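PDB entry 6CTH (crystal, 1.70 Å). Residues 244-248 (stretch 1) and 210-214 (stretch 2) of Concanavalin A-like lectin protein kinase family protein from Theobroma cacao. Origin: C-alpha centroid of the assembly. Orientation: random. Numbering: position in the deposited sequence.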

ATOM      1  N   ASP A 244      10.695   8.986 -20.236  1.00 65.77           N
ATOM      2  CA  ASP A 244       9.709  10.035 -19.896  1.00 64.30           C
ATOM      3  C   ASP A 244       8.827   9.725 -18.668  1.00 60.67           C
ATOM      4  O   ASP A 244       8.206  10.639 -18.112  1.00 60.62           O
ATOM      5  CB  ASP A 244       8.756  10.297 -21.076  1.00 66.95           C
ATOM      6  CG  ASP A 244       9.408  11.060 -22.209  1.00 70.03           C
ATOM      7  OD1 ASP A 244       9.710  12.256 -22.013  1.00 72.04           O
ATOM      8  OD2 ASP A 244       9.595  10.476 -23.303  1.00 71.70           O
ATOM      9  N   ILE A 245       8.711   8.456 -18.320  1.00 54.85           N
ATOM     10  CA  ILE A 245       7.933   8.033 -17.169  1.00 52.74           C
ATOM     11  C   ILE A 245       8.490   8.478 -15.817  1.00 50.06           C
ATOM     12  O   ILE A 245       7.749   8.787 -14.901  1.00 50.21           O
ATOM     13  CB  ILE A 245       7.780   6.507 -17.150  1.00 52.49           C
ATOM     14  CG1 ILE A 245       7.180   6.027 -18.462  1.00 53.62           C
ATOM     15  CG2 ILE A 245       6.921   6.072 -15.977  1.00 50.93           C
ATOM     16  CD1 ILE A 245       5.803   6.578 -18.721  1.00 54.68           C
ATOM     17  N   ALA A 246       9.807   8.485 -15.707  1.00 48.09           N
ATOM     18  CA  ALA A 246      10.493   8.746 -14.450  1.00 45.57           C
ATOM     19  C   ALA A 246      10.117  10.066 -13.825  1.00 45.79           C
ATOM     20  O   ALA A 246       9.920  11.077 -14.525  1.00 44.80           O
ATOM     21  CB  ALA A 246      11.987   8.674 -14.635  1.00 46.95           C
ATOM     22  N   ASP A 247       9.951  10.028 -12.510  1.00 44.60           N
ATOM     23  CA  ASP A 247       9.671  11.210 -11.711  1.00 46.05           C
ATOM     24  C   ASP A 247      10.624  12.351 -12.113  1.00 46.79           C
ATOM     25  O   ASP A 247      11.854  12.197 -12.029  1.00 46.11           O
ATOM     26  CB  ASP A 247       9.840  10.863 -10.224  1.00 44.08           C
ATOM     27  CG  ASP A 247       9.309  11.932  -9.297  1.00 45.16           C
ATOM     28  OD1 ASP A 247       9.221  13.148  -9.698  1.00 44.03           O
ATOM     29  OD2 ASP A 247       8.962  11.563  -8.148  1.00 42.82           O
ATOM     30  N   ARG A 248      10.043  13.463 -12.571  1.00 48.65           N
ATOM     31  CA  ARG A 248      10.790  14.654 -12.982  1.00 50.54           C
ATOM     32  C   ARG A 248      11.773  15.101 -11.887  1.00 51.17           C
ATOM     33  O   ARG A 248      12.895  15.484 -12.207  1.00 53.22           O
ATOM     34  CB  ARG A 248       9.825  15.802 -13.410  1.00 48.73           C
TER
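Stretch 2, residues 210-214: IASGR

The contact between these stretches is a small backbone-to-backbone docking, in which the last turn of a helix and the glycine after it lie against an irregular segment, held by one direct hydrogen bond, three CA-H...O contacts and a bridging water.

Stretch 2 enters as helix through Ile210, Ala211 and Ser212 and leaves helical geometry at Gly213, where phi turns positive (63/25); Arg214 then continues in an extended conformation (-122/135). Stretch 1 has phi/psi of -67/-37 at Ile245 and then opens at Ala246 and Asp247, with psi values of 139 and 120. The two segments run across each other rather than alongside. The two chains come closest in register at Asp247 and Ser212, whose CA atoms are 4.2 Å apart.

A carbonyl near a helix end can accept a partner from outside the helix, and Ala211 does so here: Asp247 N donates to Ala211 O at 2.9 Å, with an N-H...O angle of 151°. The same oxygen receives a CA-H...O contact from Ala246 CA at 3.6 Å, so two successive residues of stretch 1 address one acceptor. One residue further along the helix the contacts run both ways. Ser212 CA lies 3.3 Å from Ile245 O, while Asp247 CA lies 3.4 Å from Ser212 O. The surface buried, summed over both sides, is a modest 227 Å².

Side chains add less. Ile245 CG2 packs 4.2 Å from Ser212 CB, whereas the CB of Ala246 points away from stretch 2. Ser212, in the p rotamer, turns its hydroxyl to its own chain: Arg214 N donates to Ser212 OG at 3.2 Å, tying the serine to the backbone just beyond the glycine.

Gly213 is where the backbone and the packing make the same demand. Its positive phi by itself favours glycine, and Asp247 OD2 approaches Gly213 CA to 3.5 Å; an ideal CB on that residue would point toward stretch 1 and fall 2.3 Å from Asp247 OD2, a clash. That carboxylate oxygen is also hydrogen-bonded elsewhere in the structure.

A single water extends the polar contact. It donates to Ile245 O at 2.8 Å and to Ser212 O at 3.1 Å, and accepts from Arg214 NE at 2.8 Å, linking a carbonyl from each stretch to the arginine side chain. The rule to read from this site is economical: let a carbonyl at the helix end meet a backbone donor of the neighbouring segment, and keep glycine where the chain leaves the helix close to a neighbouring carboxylate.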

ATOM      1  N   ILE A 210       5.238   4.894  -7.846  1.00 33.54           N
ATOM      2  CA  ILE A 210       6.560   5.091  -7.292  1.00 34.37           C
ATOM      3  C   ILE A 210       7.612   5.526  -8.357  1.00 35.85           C
ATOM      4  O   ILE A 210       8.414   6.433  -8.128  1.00 37.69           O
ATOM      5  CB  ILE A 210       6.974   3.800  -6.550  1.00 33.43           C
ATOM      6  CG1 ILE A 210       6.129   3.619  -5.304  1.00 32.92           C
ATOM      7  CG2 ILE A 210       8.443   3.776  -6.172  1.00 34.57           C
ATOM      8  CD1 ILE A 210       6.338   2.271  -4.609  1.00 33.06           C
ATOM      9  N   ALA A 211       7.591   4.898  -9.516  1.00 36.51           N
ATOM     10  CA  ALA A 211       8.469   5.270 -10.639  1.00 37.24           C
ATOM     11  C   ALA A 211       8.251   6.729 -11.094  1.00 38.15           C
ATOM     12  O   ALA A 211       9.214   7.438 -11.407  1.00 38.45           O
ATOM     13  CB  ALA A 211       8.204   4.351 -11.814  1.00 37.19           C
ATOM     14  N   SER A 212       6.994   7.130 -11.114  1.00 37.68           N
ATOM     15  CA  SER A 212       6.575   8.365 -11.814  1.00 38.22           C
ATOM     16  C   SER A 212       6.348   9.557 -10.883  1.00 38.71           C
ATOM     17  O   SER A 212       6.314  10.728 -11.339  1.00 38.31           O
ATOM     18  CB  SER A 212       5.307   8.058 -12.630  1.00 37.75           C
ATOM     19  OG  SER A 212       4.155   7.935 -11.786  1.00 36.49           O
ATOM     20  N   GLY A 213       6.159   9.297  -9.588  1.00 37.24           N
ATOM     21  CA  GLY A 213       5.730  10.311  -8.649  1.00 38.41           C
ATOM     22  C   GLY A 213       4.364  10.896  -8.932  1.00 38.00           C
ATOM     23  O   GLY A 213       4.095  12.025  -8.528  1.00 40.45           O
ATOM     24  N   ARG A 214       3.501  10.153  -9.627  1.00 38.60           N
ATOM     25  CA  ARG A 214       2.176  10.611 -10.035  1.00 39.73           C
ATOM     26  C   ARG A 214       1.135   9.667  -9.465  1.00 39.39           C
ATOM     27  O   ARG A 214       1.319   8.437  -9.533  1.00 36.73           O
ATOM     28  CB  ARG A 214       2.035  10.586 -11.550  1.00 41.88           C
ATOM     29  CG  ARG A 214       2.920  11.615 -12.232  1.00 44.57           C
ATOM     30  CD  ARG A 214       2.853  11.482 -13.738  1.00 46.94           C
ATOM     31  NE  ARG A 214       3.856  12.311 -14.418  1.00 49.64           N
ATOM     32  CZ  ARG A 214       3.738  13.619 -14.687  1.00 51.36           C
ATOM     33  NH1 ARG A 214       2.662  14.310 -14.314  1.00 51.07           N
ATOM     34  NH2 ARG A 214       4.740  14.244 -15.329  1.00 52.27           N
TER
HETATM   35  O   HOH W   1       6.401  11.177 -14.362  1.00 46.61           O